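Local coordinates for protein bifunctional cytochrome P450/NADPH--P450 reductase (Deinococcus aerius, PDB 7F3H) that probably catalyses NADPH-driven, heme-dependent monooxygenation, hydroxylating organic substrates as a self-sufficient cytochrome P450 whose heme domain is fused to its reductase, at residues 362-367 with 392-397; 326-331 with 375-380; 55-60 with 358-363. One frame throughout, in Å; residues are numbered along the deposited sequence.

All three contacts lie in one part of the P450 fold beside the heme, and helix 361-365 ties them together. Contacts 1 and 3 share P362 and A363 of that helix, and their centres are about 7 Å apart. Contact 2, with its centre about 10 Å from that of contact 1, is joined to it by a probable hydrogen bond from R327 NH1 to H365 O (2.7 Å) and by the salt bridge between R366 NH1 and D375 OD1. Contacts 2 and 3 are about 16 Å apart between centres and meet through S330 and I361. Contacts 1 and 2 both reach the porphyrin; in contact 3 the side chain of L359 stays about 7 Å from it.

Contact 1: 362-367 with 392-397; sequences PALHRH and PAAYKP. With HEM (protoporphyrin IX containing Fe), chain E.
H365 reaches from helix 361-365 to the backbone of 392-397 and gives the largest single share of the contact. NE2 accepts the backbone N-H of K396 at 3.0 Å, with a fairly straight N-H...N angle of 157° and the donor only 7° out of the ring plane. On the other nitrogen, ND1 has a weak hydrogen bond to L326 O, which would suit a neutral ring protonated at ND1. Y395 CD1 sits 3.7 Å above one face of the imidazole, off toward the rim, while Y395 OH bonds to D323 O. The second large patch is L364: its CG is anti to the backbone N (chi1 170°), and the branch ends on the main chain of the loop, CD1 lying 3.5 Å from A394 CA and 3.6 Å from A393 O. The small A394 lets the leucine come this close to the backbone, and its CB touches CD1 at 4.0 Å. Just beyond, P397 crosses H365 at about a right angle and P397 O comes within 3.3 Å of HEM CAC. This is the P450 pairing of the short K' helix with the end of the meander, where the chain enters the heme-binding loop.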
loop_
_atom_site.group_PDB
_atom_site.type_symbol
_atom_site.label_atom_id
_atom_site.label_comp_id
_atom_site.label_asym_id
_atom_site.label_seq_id
_atom_site.Cartn_x
_atom_site.Cartn_y
_atom_site.Cartn_z
ATOM N N PRO A 362 -9.241 0.587 9.540
ATOM C CA PRO A 362 -9.197 -0.419 10.607
ATOM C C PRO A 362 -10.525 -0.596 11.315
ATOM O O PRO A 362 -10.915 -1.733 11.618
ATOM C CB PRO A 362 -8.121 0.113 11.559
ATOM C CG PRO A 362 -7.349 1.045 10.765
ATOM C CD PRO A 362 -8.225 1.630 9.738
ATOM N N ALA A 363 -11.235 0.500 11.594
ATOM C CA ALA A 363 -12.515 0.369 12.270
ATOM C C ALA A 363 -13.550 -0.266 11.346
ATOM O O ALA A 363 -14.381 -1.064 11.796
ATOM C CB ALA A 363 -12.974 1.729 12.784
ATOM N N LEU A 364 -13.524 0.089 10.054
ATOM C CA LEU A 364 -14.434 -0.506 9.068
ATOM C C LEU A 364 -14.157 -1.998 8.868
ATOM O O LEU A 364 -15.086 -2.824 8.798
ATOM C CB LEU A 364 -14.314 0.254 7.747
ATOM C CG LEU A 364 -15.004 -0.357 6.524
ATOM C CD1 LEU A 364 -16.522 -0.295 6.610
ATOM C CD2 LEU A 364 -14.528 0.329 5.308
ATOM N N HIS A 365 -12.883 -2.352 8.724
ATOM C CA HIS A 365 -12.480 -3.724 8.482
ATOM C C HIS A 365 -12.777 -4.624 9.670
ATOM O O HIS A 365 -12.652 -5.853 9.548
ATOM C CB HIS A 365 -11.004 -3.739 8.136
ATOM C CG HIS A 365 -10.727 -3.425 6.701
ATOM N ND1 HIS A 365 -9.473 -3.541 6.145
ATOM C CD2 HIS A 365 -11.551 -3.038 5.697
ATOM C CE1 HIS A 365 -9.533 -3.236 4.858
ATOM N NE2 HIS A 365 -10.785 -2.931 4.561
ATOM N N ARG A 366 -13.100 -4.027 10.821
ATOM C CA ARG A 366 -13.417 -4.733 12.051
ATOM C C ARG A 366 -14.800 -4.383 12.602
ATOM O O ARG A 366 -15.038 -4.539 13.801
ATOM C CB ARG A 366 -12.360 -4.408 13.098
ATOM C CG ARG A 366 -11.021 -4.965 12.795
ATOM C CD ARG A 366 -10.157 -4.627 13.957
ATOM N NE ARG A 366 -8.757 -4.755 13.620
ATOM C CZ ARG A 366 -7.913 -5.527 14.291
ATOM N NH1 ARG A 366 -8.365 -6.219 15.325
ATOM N NH2 ARG A 366 -6.631 -5.610 13.922
ATOM N N HIS A 367 -15.701 -3.882 11.784
ATOM C CA HIS A 367 -16.997 -3.454 12.311
ATOM C C HIS A 367 -17.851 -4.666 12.667
ATOM O O HIS A 367 -18.088 -5.515 11.804
ATOM C CB HIS A 367 -17.742 -2.580 11.302
ATOM C CG HIS A 367 -18.805 -1.739 11.936
ATOM N ND1 HIS A 367 -19.901 -2.290 12.567
ATOM C CD2 HIS A 367 -18.914 -0.399 12.095
ATOM C CE1 HIS A 367 -20.667 -1.323 13.041
ATOM N NE2 HIS A 367 -20.080 -0.168 12.782
ATOM N N PRO A 392 -20.769 -5.418 1.183
ATOM C CA PRO A 392 -20.046 -4.945 -0.019
ATOM C C PRO A 392 -19.279 -3.661 0.170
ATOM O O PRO A 392 -18.511 -3.292 -0.725
ATOM C CB PRO A 392 -21.159 -4.757 -1.057
ATOM C CG PRO A 392 -22.291 -5.660 -0.559
ATOM C CD PRO A 392 -22.211 -5.591 0.941
ATOM N N ALA A 393 -19.427 -2.972 1.294
ATOM C CA ALA A 393 -18.706 -1.724 1.495
ATOM C C ALA A 393 -17.769 -1.790 2.691
ATOM O O ALA A 393 -17.234 -0.754 3.091
ATOM C CB ALA A 393 -19.673 -0.549 1.650
ATOM N N ALA A 394 -17.541 -2.977 3.262
ATOM C CA ALA A 394 -16.773 -3.095 4.499
ATOM C C ALA A 394 -15.345 -3.599 4.291
ATOM O O ALA A 394 -14.663 -3.919 5.275
ATOM C CB ALA A 394 -17.519 -3.991 5.516
ATOM N N TYR A 395 -14.892 -3.737 3.043
ATOM C CA TYR A 395 -13.543 -4.232 2.747
ATOM C C TYR A 395 -12.963 -3.405 1.605
ATOM O O TYR A 395 -13.257 -3.653 0.430
ATOM C CB TYR A 395 -13.585 -5.708 2.398
ATOM C CG TYR A 395 -12.243 -6.370 2.273
ATOM C CD1 TYR A 395 -11.375 -6.427 3.361
ATOM C CD2 TYR A 395 -11.848 -6.975 1.078
ATOM C CE1 TYR A 395 -10.129 -7.042 3.260
ATOM C CE2 TYR A 395 -10.618 -7.592 0.975
ATOM C CZ TYR A 395 -9.766 -7.619 2.073
ATOM O OH TYR A 395 -8.551 -8.233 2.021
ATOM N N LYS A 396 -12.112 -2.445 1.944
ATOM C CA LYS A 396 -11.626 -1.465 0.970
ATOM C C LYS A 396 -10.109 -1.252 1.058
ATOM O O LYS A 396 -9.638 -0.114 1.029
ATOM C CB LYS A 396 -12.359 -0.148 1.206
ATOM C CG LYS A 396 -13.869 -0.168 0.947
ATOM C CD LYS A 396 -14.169 -0.663 -0.446
ATOM C CE LYS A 396 -15.366 0.034 -1.009
ATOM N NZ LYS A 396 -15.465 -0.297 -2.444
ATOM N N PRO A 397 -9.302 -2.326 1.097
ATOM C CA PRO A 397 -7.848 -2.122 1.238
ATOM C C PRO A 397 -7.207 -1.581 -0.025
ATOM O O PRO A 397 -6.093 -1.043 0.036
ATOM C CB PRO A 397 -7.319 -3.515 1.582
ATOM C CG PRO A 397 -8.269 -4.433 0.957
ATOM C CD PRO A 397 -9.633 -3.749 0.886
HETATM C CHA HEM E . -4.116 3.591 -5.451
HETATM C CHB HEM E . -0.239 1.683 -7.673
HETATM C CHC HEM E . 0.150 -1.622 -4.111
HETATM C CHD HEM E . -3.537 0.473 -1.758
HETATM C C1A HEM E . -3.111 3.356 -6.356
HETATM C C2A HEM E . -2.837 4.156 -7.530
HETATM C C3A HEM E . -1.790 3.623 -8.179
HETATM C C4A HEM E . -1.313 2.502 -7.384
HETATM C CMA HEM E . -1.160 4.147 -9.495
HETATM C CAA HEM E . -3.708 5.339 -7.982
HETATM C CBA HEM E . -4.749 4.790 -8.965
HETATM C CGA HEM E . -5.631 5.891 -9.553
HETATM O O1A HEM E . -5.810 5.856 -10.801
HETATM O O2A HEM E . -6.076 6.862 -8.870
HETATM C C1B HEM E . 0.190 0.597 -6.938
HETATM C C2B HEM E . 1.280 -0.308 -7.281
HETATM C C3B HEM E . 1.342 -1.243 -6.316
HETATM C C4B HEM E . 0.352 -0.915 -5.306
HETATM C CMB HEM E . 2.109 -0.214 -8.578
HETATM C CAB HEM E . 2.331 -2.409 -6.099
HETATM C CBB HEM E . 3.422 -2.632 -6.836
HETATM C C1C HEM E . -0.805 -1.344 -3.146
HETATM C C2C HEM E . -1.080 -2.112 -1.924
HETATM C C3C HEM E . -2.095 -1.475 -1.310
HETATM C C4C HEM E . -2.508 -0.360 -2.107
HETATM C CMC HEM E . -0.298 -3.372 -1.449
HETATM C CAC HEM E . -2.844 -1.771 -0.019
HETATM C CBC HEM E . -2.564 -2.825 0.733
HETATM C C1D HEM E . -4.013 1.502 -2.546
HETATM C C2D HEM E . -5.092 2.422 -2.193
HETATM C C3D HEM E . -5.234 3.259 -3.219
HETATM C C4D HEM E . -4.264 2.936 -4.246
HETATM C CMD HEM E . -5.935 2.429 -0.890
HETATM C CAD HEM E . -6.250 4.386 -3.266
HETATM C CBD HEM E . -5.528 5.538 -2.618
HETATM C CGD HEM E . -6.430 6.712 -2.443
HETATM O O1D HEM E . -5.843 7.806 -2.264
HETATM O O2D HEM E . -7.696 6.562 -2.481
HETATM N NA HEM E . -2.142 2.378 -6.287
HETATM N NB HEM E . -0.358 0.193 -5.743
HETATM N NC HEM E . -1.690 -0.275 -3.207
HETATM N ND HEM E . -3.539 1.847 -3.802
HETATM FE FE HEM E . -2.049 0.983 -4.791
#

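Contact 2: 326-331 with 375-380; sequences LRFWST and DEFDID. With HEM (protoporphyrin IX containing Fe), chain E.
F328, near the end of helix 317-329, drives its ring into the chain at 375-377, and this is the tight side of the contact. Its tip atom CZ lies 3.4 Å from F377 N and 3.5 Å from D375 O, while CE2 rests 3.7 Å from F377 CB. The two phenyl rings form a T-shaped pair: the edge of F377 is turned to the face of F328, with planes at 74° and centroids 5.5 Å apart. F377 presents CD2, which sits over the F328 face but off toward the rim. L282 of helix 254-285 touches both phenylalanines. An alanine at F328 would probably open a gap against 375-377 and leave F377 without the ring face that its edge now meets.

Next to the aromatic pair, E376 O lies at the edge of the R327 guanidinium, near its plane, 3.2 Å from NH2. The group is held from several directions: NE makes a salt bridge to E324, NH1 bonds to H365 O and NH2 to P374 O. E324 in turn accepts from D378 N through its OE2.

Things are looser outward. D375 and E376 start their side chains away from the helix and are exposed, although D375 OD1 is tied down by salt bridges to R37 and R366. On the inner flank, L326 CD2 lies 3.2 Å from HEM CBC, and T331 OG1, bonded to T271 O, is 3.4 Å from the same vinyl carbon. E324 and R327 are the glutamate and arginine of the ExxR motif, the P450 K-helix signature, here bonded to the meander through D378 N and P374 O.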
loop_
_atom_site.group_PDB
_atom_site.type_symbol
_atom_site.label_atom_id
_atom_site.label_comp_id
_atom_site.label_asym_id
_atom_site.label_seq_id
_atom_site.Cartn_x
_atom_site.Cartn_y
_atom_site.Cartn_z
ATOM N N LEU A 326 -4.679 -8.050 5.096
ATOM C CA LEU A 326 -5.151 -6.733 4.683
ATOM C C LEU A 326 -6.420 -6.336 5.444
ATOM O O LEU A 326 -6.697 -5.149 5.602
ATOM C CB LEU A 326 -5.390 -6.715 3.174
ATOM C CG LEU A 326 -4.164 -6.648 2.248
ATOM C CD1 LEU A 326 -4.562 -6.658 0.790
ATOM C CD2 LEU A 326 -3.265 -5.441 2.517
ATOM N N ARG A 327 -7.205 -7.294 5.933
ATOM C CA ARG A 327 -8.305 -6.871 6.801
ATOM C C ARG A 327 -7.797 -6.378 8.163
ATOM O O ARG A 327 -8.267 -5.356 8.661
ATOM C CB ARG A 327 -9.344 -7.982 6.978
ATOM C CG ARG A 327 -10.639 -7.487 7.629
ATOM C CD ARG A 327 -11.651 -8.602 7.772
ATOM N NE ARG A 327 -11.250 -9.542 8.812
ATOM C CZ ARG A 327 -11.456 -9.352 10.111
ATOM N NH1 ARG A 327 -12.068 -8.248 10.528
ATOM N NH2 ARG A 327 -11.023 -10.253 10.986
ATOM N N PHE A 328 -6.843 -7.091 8.792
ATOM C CA PHE A 328 -6.269 -6.602 10.051
ATOM C C PHE A 328 -5.434 -5.334 9.875
ATOM O O PHE A 328 -5.466 -4.464 10.752
ATOM C CB PHE A 328 -5.347 -7.609 10.758
ATOM C CG PHE A 328 -6.032 -8.597 11.641
ATOM C CD1 PHE A 328 -7.409 -8.622 11.759
ATOM C CD2 PHE A 328 -5.282 -9.314 12.567
ATOM C CE1 PHE A 328 -8.037 -9.505 12.628
ATOM C CE2 PHE A 328 -5.887 -10.184 13.470
ATOM C CZ PHE A 328 -7.285 -10.282 13.493
ATOM N N TRP A 329 -4.607 -5.247 8.829
ATOM C CA TRP A 329 -3.523 -4.247 8.777
ATOM C C TRP A 329 -3.345 -3.693 7.353
ATOM O O TRP A 329 -2.272 -3.726 6.764
ATOM C CB TRP A 329 -2.211 -4.841 9.312
ATOM C CG TRP A 329 -2.228 -5.068 10.804
ATOM C CD1 TRP A 329 -2.244 -6.269 11.467
ATOM C CD2 TRP A 329 -2.258 -4.048 11.818
ATOM N NE1 TRP A 329 -2.277 -6.053 12.839
ATOM C CE2 TRP A 329 -2.303 -4.699 13.071
ATOM C CE3 TRP A 329 -2.236 -2.648 11.780
ATOM C CZ2 TRP A 329 -2.324 -3.997 14.270
ATOM C CZ3 TRP A 329 -2.265 -1.952 12.974
ATOM C CH2 TRP A 329 -2.304 -2.626 14.204
ATOM N N SER A 330 -4.444 -3.192 6.788
ATOM C CA SER A 330 -4.418 -2.484 5.509
ATOM C C SER A 330 -3.472 -1.281 5.574
ATOM O O SER A 330 -3.610 -0.400 6.441
ATOM C CB SER A 330 -5.853 -2.069 5.174
ATOM O OG SER A 330 -6.012 -1.626 3.853
ATOM N N THR A 331 -2.527 -1.218 4.630
ATOM C CA THR A 331 -1.380 -0.344 4.815
ATOM C C THR A 331 -1.622 1.099 4.374
ATOM O O THR A 331 -0.851 1.981 4.770
ATOM C CB THR A 331 -0.139 -0.921 4.107
ATOM O OG1 THR A 331 -0.411 -1.141 2.711
ATOM C CG2 THR A 331 0.258 -2.268 4.742
ATOM N N ASP A 375 -12.267 -9.322 15.796
ATOM C CA ASP A 375 -10.875 -9.256 16.230
ATOM C C ASP A 375 -10.152 -10.592 16.071
ATOM O O ASP A 375 -9.001 -10.721 16.495
ATOM C CB ASP A 375 -10.768 -8.758 17.681
ATOM C CG ASP A 375 -11.343 -7.356 17.880
ATOM O OD1 ASP A 375 -11.117 -6.437 17.051
ATOM O OD2 ASP A 375 -12.032 -7.171 18.901
ATOM N N GLU A 376 -10.772 -11.555 15.404
ATOM C CA GLU A 376 -10.216 -12.891 15.221
ATOM C C GLU A 376 -9.627 -13.048 13.814
ATOM O O GLU A 376 -10.284 -12.719 12.816
ATOM C CB GLU A 376 -11.310 -13.927 15.471
ATOM C CG GLU A 376 -10.880 -15.392 15.514
ATOM C CD GLU A 376 -11.971 -16.280 16.134
ATOM O OE1 GLU A 376 -12.521 -15.897 17.202
ATOM O OE2 GLU A 376 -12.308 -17.331 15.522
ATOM N N PHE A 377 -8.371 -13.508 13.741
ATOM C CA PHE A 377 -7.729 -13.788 12.457
ATOM C C PHE A 377 -8.253 -15.116 11.928
ATOM O O PHE A 377 -8.047 -16.164 12.546
ATOM C CB PHE A 377 -6.206 -13.803 12.597
ATOM C CG PHE A 377 -5.454 -13.840 11.270
ATOM C CD1 PHE A 377 -5.170 -15.042 10.645
ATOM C CD2 PHE A 377 -5.017 -12.673 10.662
ATOM C CE1 PHE A 377 -4.479 -15.076 9.439
ATOM C CE2 PHE A 377 -4.316 -12.706 9.447
ATOM C CZ PHE A 377 -4.052 -13.896 8.836
ATOM N N ASP A 378 -8.931 -15.075 10.782
ATOM C CA ASP A 378 -9.611 -16.257 10.258
ATOM C C ASP A 378 -9.556 -16.201 8.733
ATOM O O ASP A 378 -10.240 -15.378 8.117
ATOM C CB ASP A 378 -11.050 -16.304 10.799
ATOM C CG ASP A 378 -11.825 -17.567 10.398
ATOM O OD1 ASP A 378 -11.317 -18.399 9.610
ATOM O OD2 ASP A 378 -12.974 -17.713 10.884
ATOM N N ILE A 379 -8.752 -17.084 8.121
ATOM C CA ILE A 379 -8.591 -17.063 6.669
ATOM C C ILE A 379 -9.762 -17.716 5.950
ATOM O O ILE A 379 -9.944 -17.501 4.730
ATOM C CB ILE A 379 -7.261 -17.705 6.227
ATOM C CG1 ILE A 379 -7.190 -19.188 6.558
ATOM C CG2 ILE A 379 -6.030 -17.036 6.867
ATOM C CD1 ILE A 379 -6.124 -19.894 5.738
ATOM N N ASP A 380 -10.617 -18.456 6.673
ATOM C CA ASP A 380 -11.774 -19.057 6.005
ATOM C C ASP A 380 -12.832 -18.024 5.623
ATOM O O ASP A 380 -13.721 -18.344 4.827
ATOM C CB ASP A 380 -12.418 -20.137 6.894
ATOM C CG ASP A 380 -11.700 -21.491 6.804
ATOM O OD1 ASP A 380 -10.684 -21.582 6.080
ATOM O OD2 ASP A 380 -12.141 -22.464 7.464
HETATM C CHA HEM E . -4.116 3.591 -5.451
HETATM C CHB HEM E . -0.239 1.683 -7.673
HETATM C CHC HEM E . 0.150 -1.622 -4.111
HETATM C CHD HEM E . -3.537 0.473 -1.758
HETATM C C1A HEM E . -3.111 3.356 -6.356
HETATM C C2A HEM E . -2.837 4.156 -7.530
HETATM C C3A HEM E . -1.790 3.623 -8.179
HETATM C C4A HEM E . -1.313 2.502 -7.384
HETATM C CMA HEM E . -1.160 4.147 -9.495
HETATM C CAA HEM E . -3.708 5.339 -7.982
HETATM C CBA HEM E . -4.749 4.790 -8.965
HETATM C CGA HEM E . -5.631 5.891 -9.553
HETATM O O1A HEM E . -5.810 5.856 -10.801
HETATM O O2A HEM E . -6.076 6.862 -8.870
HETATM C C1B HEM E . 0.190 0.597 -6.938
HETATM C C2B HEM E . 1.280 -0.308 -7.281
HETATM C C3B HEM E . 1.342 -1.243 -6.316
HETATM C C4B HEM E . 0.352 -0.915 -5.306
HETATM C CMB HEM E . 2.109 -0.214 -8.578
HETATM C CAB HEM E . 2.331 -2.409 -6.099
HETATM C CBB HEM E . 3.422 -2.632 -6.836
HETATM C C1C HEM E . -0.805 -1.344 -3.146
HETATM C C2C HEM E . -1.080 -2.112 -1.924
HETATM C C3C HEM E . -2.095 -1.475 -1.310
HETATM C C4C HEM E . -2.508 -0.360 -2.107
HETATM C CMC HEM E . -0.298 -3.372 -1.449
HETATM C CAC HEM E . -2.844 -1.771 -0.019
HETATM C CBC HEM E . -2.564 -2.825 0.733
HETATM C C1D HEM E . -4.013 1.502 -2.546
HETATM C C2D HEM E . -5.092 2.422 -2.193
HETATM C C3D HEM E . -5.234 3.259 -3.219
HETATM C C4D HEM E . -4.264 2.936 -4.246
HETATM C CMD HEM E . -5.935 2.429 -0.890
HETATM C CAD HEM E . -6.250 4.386 -3.266
HETATM C CBD HEM E . -5.528 5.538 -2.618
HETATM C CGD HEM E . -6.430 6.712 -2.443
HETATM O O1D HEM E . -5.843 7.806 -2.264
HETATM O O2D HEM E . -7.696 6.562 -2.481
HETATM N NA HEM E . -2.142 2.378 -6.287
HETATM N NB HEM E . -0.358 0.193 -5.743
HETATM N NC HEM E . -1.690 -0.275 -3.207
HETATM N ND HEM E . -3.539 1.847 -3.802
HETATM FE FE HEM E . -2.049 0.983 -4.791
#

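Contact 3: 55-60 with 358-363; sequences QAYDPN and ALLIPA
A56 is gripped by both of its backbone polar atoms in a parallel strand pairing: its N donates to A358 O at 2.8 Å, and its O accepts from L360 N at 2.7 Å. Side chains alternate about this pairing. Q55 and A358 share one face of the sheet, with Q55 CD 3.8 Å from A358 CB; A56 and L359 share the other, where both meet L65. Q55 and L360 cross at about a right angle; past the strands, Y57 and L360 lie side by side and point the same way. Y57 CD1 touches L360 CD2 at 3.8 Å, and Y57 CB packs on A363 CB at 3.5 Å. With CG between the backbone N and carbonyl carbon (chi1 49°), the Y57 ring is set beside L360, and its hydroxyl bonds to I39 O. L360, the centre of an inverse gamma turn, stands at the N-cap position of helix 361-365, and helix 28-38 covers it through F32 and A36. The chemistry divides cleanly: main-chain bonds fix the alignment of strands almost 300 residues apart in sequence, while chiefly apolar side chains seal the junction where each turns toward its helix.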
loop_
_atom_site.group_PDB
_atom_site.type_symbol
_atom_site.label_atom_id
_atom_site.label_comp_id
_atom_site.label_asym_id
_atom_site.label_seq_id
_atom_site.Cartn_x
_atom_site.Cartn_y
_atom_site.Cartn_z
ATOM N N GLN A 55 -14.226 11.225 10.592
ATOM C CA GLN A 55 -13.850 9.818 10.431
ATOM C C GLN A 55 -15.091 8.932 10.285
ATOM O O GLN A 55 -16.019 9.022 11.103
ATOM C CB GLN A 55 -13.009 9.345 11.623
ATOM C CG GLN A 55 -11.647 10.040 11.758
ATOM C CD GLN A 55 -10.613 9.501 10.800
ATOM O OE1 GLN A 55 -10.790 8.443 10.192
ATOM N NE2 GLN A 55 -9.509 10.208 10.683
ATOM N N ALA A 56 -15.107 8.072 9.250
ATOM C CA ALA A 56 -16.253 7.206 8.982
ATOM C C ALA A 56 -15.855 5.743 8.902
ATOM O O ALA A 56 -14.890 5.399 8.218
ATOM C CB ALA A 56 -16.928 7.571 7.686
ATOM N N TYR A 57 -16.672 4.880 9.525
ATOM C CA TYR A 57 -16.397 3.450 9.644
ATOM C C TYR A 57 -17.652 2.562 9.689
ATOM O O TYR A 57 -17.529 1.333 9.634
ATOM C CB TYR A 57 -15.480 3.226 10.864
ATOM C CG TYR A 57 -15.956 3.916 12.126
ATOM C CD1 TYR A 57 -15.658 5.269 12.339
ATOM C CD2 TYR A 57 -16.658 3.230 13.117
ATOM C CE1 TYR A 57 -16.097 5.927 13.455
ATOM C CE2 TYR A 57 -17.084 3.890 14.260
ATOM C CZ TYR A 57 -16.804 5.238 14.413
ATOM O OH TYR A 57 -17.207 5.908 15.539
ATOM N N ASP A 58 -18.847 3.154 9.824
ATOM C CA ASP A 58 -20.097 2.386 9.685
ATOM C C ASP A 58 -20.220 1.858 8.257
ATOM O O ASP A 58 -20.125 2.654 7.303
ATOM C CB ASP A 58 -21.320 3.250 10.001
ATOM C CG ASP A 58 -22.631 2.460 9.948
ATOM O OD1 ASP A 58 -22.911 1.755 10.923
ATOM O OD2 ASP A 58 -23.396 2.556 8.969
ATOM N N PRO A 59 -20.451 0.552 8.061
ATOM C CA PRO A 59 -20.482 0.019 6.683
ATOM C C PRO A 59 -21.527 0.675 5.786
ATOM O O PRO A 59 -21.230 0.963 4.621
ATOM C CB PRO A 59 -20.753 -1.483 6.886
ATOM C CG PRO A 59 -20.298 -1.780 8.306
ATOM C CD PRO A 59 -20.605 -0.505 9.079
ATOM N N ASN A 60 -22.708 1.023 6.297
ATOM C CA ASN A 60 -23.680 1.619 5.379
ATOM C C ASN A 60 -23.318 3.066 5.032
ATOM O O ASN A 60 -23.462 3.494 3.862
ATOM C CB ASN A 60 -25.067 1.553 5.990
ATOM C CG ASN A 60 -25.535 0.143 6.219
ATOM O OD1 ASN A 60 -25.371 -0.743 5.364
ATOM N ND2 ASN A 60 -26.121 -0.086 7.391
ATOM N N ALA A 358 -12.738 11.007 6.001
ATOM C CA ALA A 358 -11.784 9.910 5.983
ATOM C C ALA A 358 -12.496 8.578 6.225
ATOM O O ALA A 358 -13.323 8.461 7.139
ATOM C CB ALA A 358 -10.682 10.157 7.020
ATOM N N LEU A 359 -12.175 7.570 5.412
ATOM C CA LEU A 359 -12.598 6.200 5.707
ATOM C C LEU A 359 -11.658 5.589 6.743
ATOM O O LEU A 359 -10.481 5.325 6.452
ATOM C CB LEU A 359 -12.630 5.342 4.446
ATOM C CG LEU A 359 -13.258 5.889 3.169
ATOM C CD1 LEU A 359 -13.220 4.832 2.105
ATOM C CD2 LEU A 359 -14.682 6.283 3.428
ATOM N N LEU A 360 -12.178 5.293 7.931
ATOM C CA LEU A 360 -11.344 4.737 9.004
ATOM C C LEU A 360 -11.234 3.217 8.821
ATOM O O LEU A 360 -11.893 2.418 9.491
ATOM C CB LEU A 360 -11.915 5.143 10.361
ATOM C CG LEU A 360 -11.095 4.794 11.593
ATOM C CD1 LEU A 360 -9.676 5.411 11.548
ATOM C CD2 LEU A 360 -11.865 5.226 12.842
ATOM N N ILE A 361 -10.317 2.839 7.911
ATOM C CA ILE A 361 -10.252 1.452 7.429
ATOM C C ILE A 361 -10.121 0.430 8.552
ATOM O O ILE A 361 -10.839 -0.582 8.523
ATOM C CB ILE A 361 -9.126 1.318 6.390
ATOM C CG1 ILE A 361 -9.326 2.222 5.165
ATOM C CG2 ILE A 361 -8.968 -0.136 5.930
ATOM C CD1 ILE A 361 -10.602 1.888 4.299
ATOM N N PRO A 362 -9.241 0.587 9.540
ATOM C CA PRO A 362 -9.197 -0.419 10.607
ATOM C C PRO A 362 -10.525 -0.596 11.315
ATOM O O PRO A 362 -10.915 -1.733 11.618
ATOM C CB PRO A 362 -8.121 0.113 11.559
ATOM C CG PRO A 362 -7.349 1.045 10.765
ATOM C CD PRO A 362 -8.225 1.630 9.738
ATOM N N ALA A 363 -11.235 0.500 11.594
ATOM C CA ALA A 363 -12.515 0.369 12.270
ATOM C C ALA A 363 -13.550 -0.266 11.346
ATOM O O ALA A 363 -14.381 -1.064 11.796
ATOM C CB ALA A 363 -12.974 1.729 12.784
#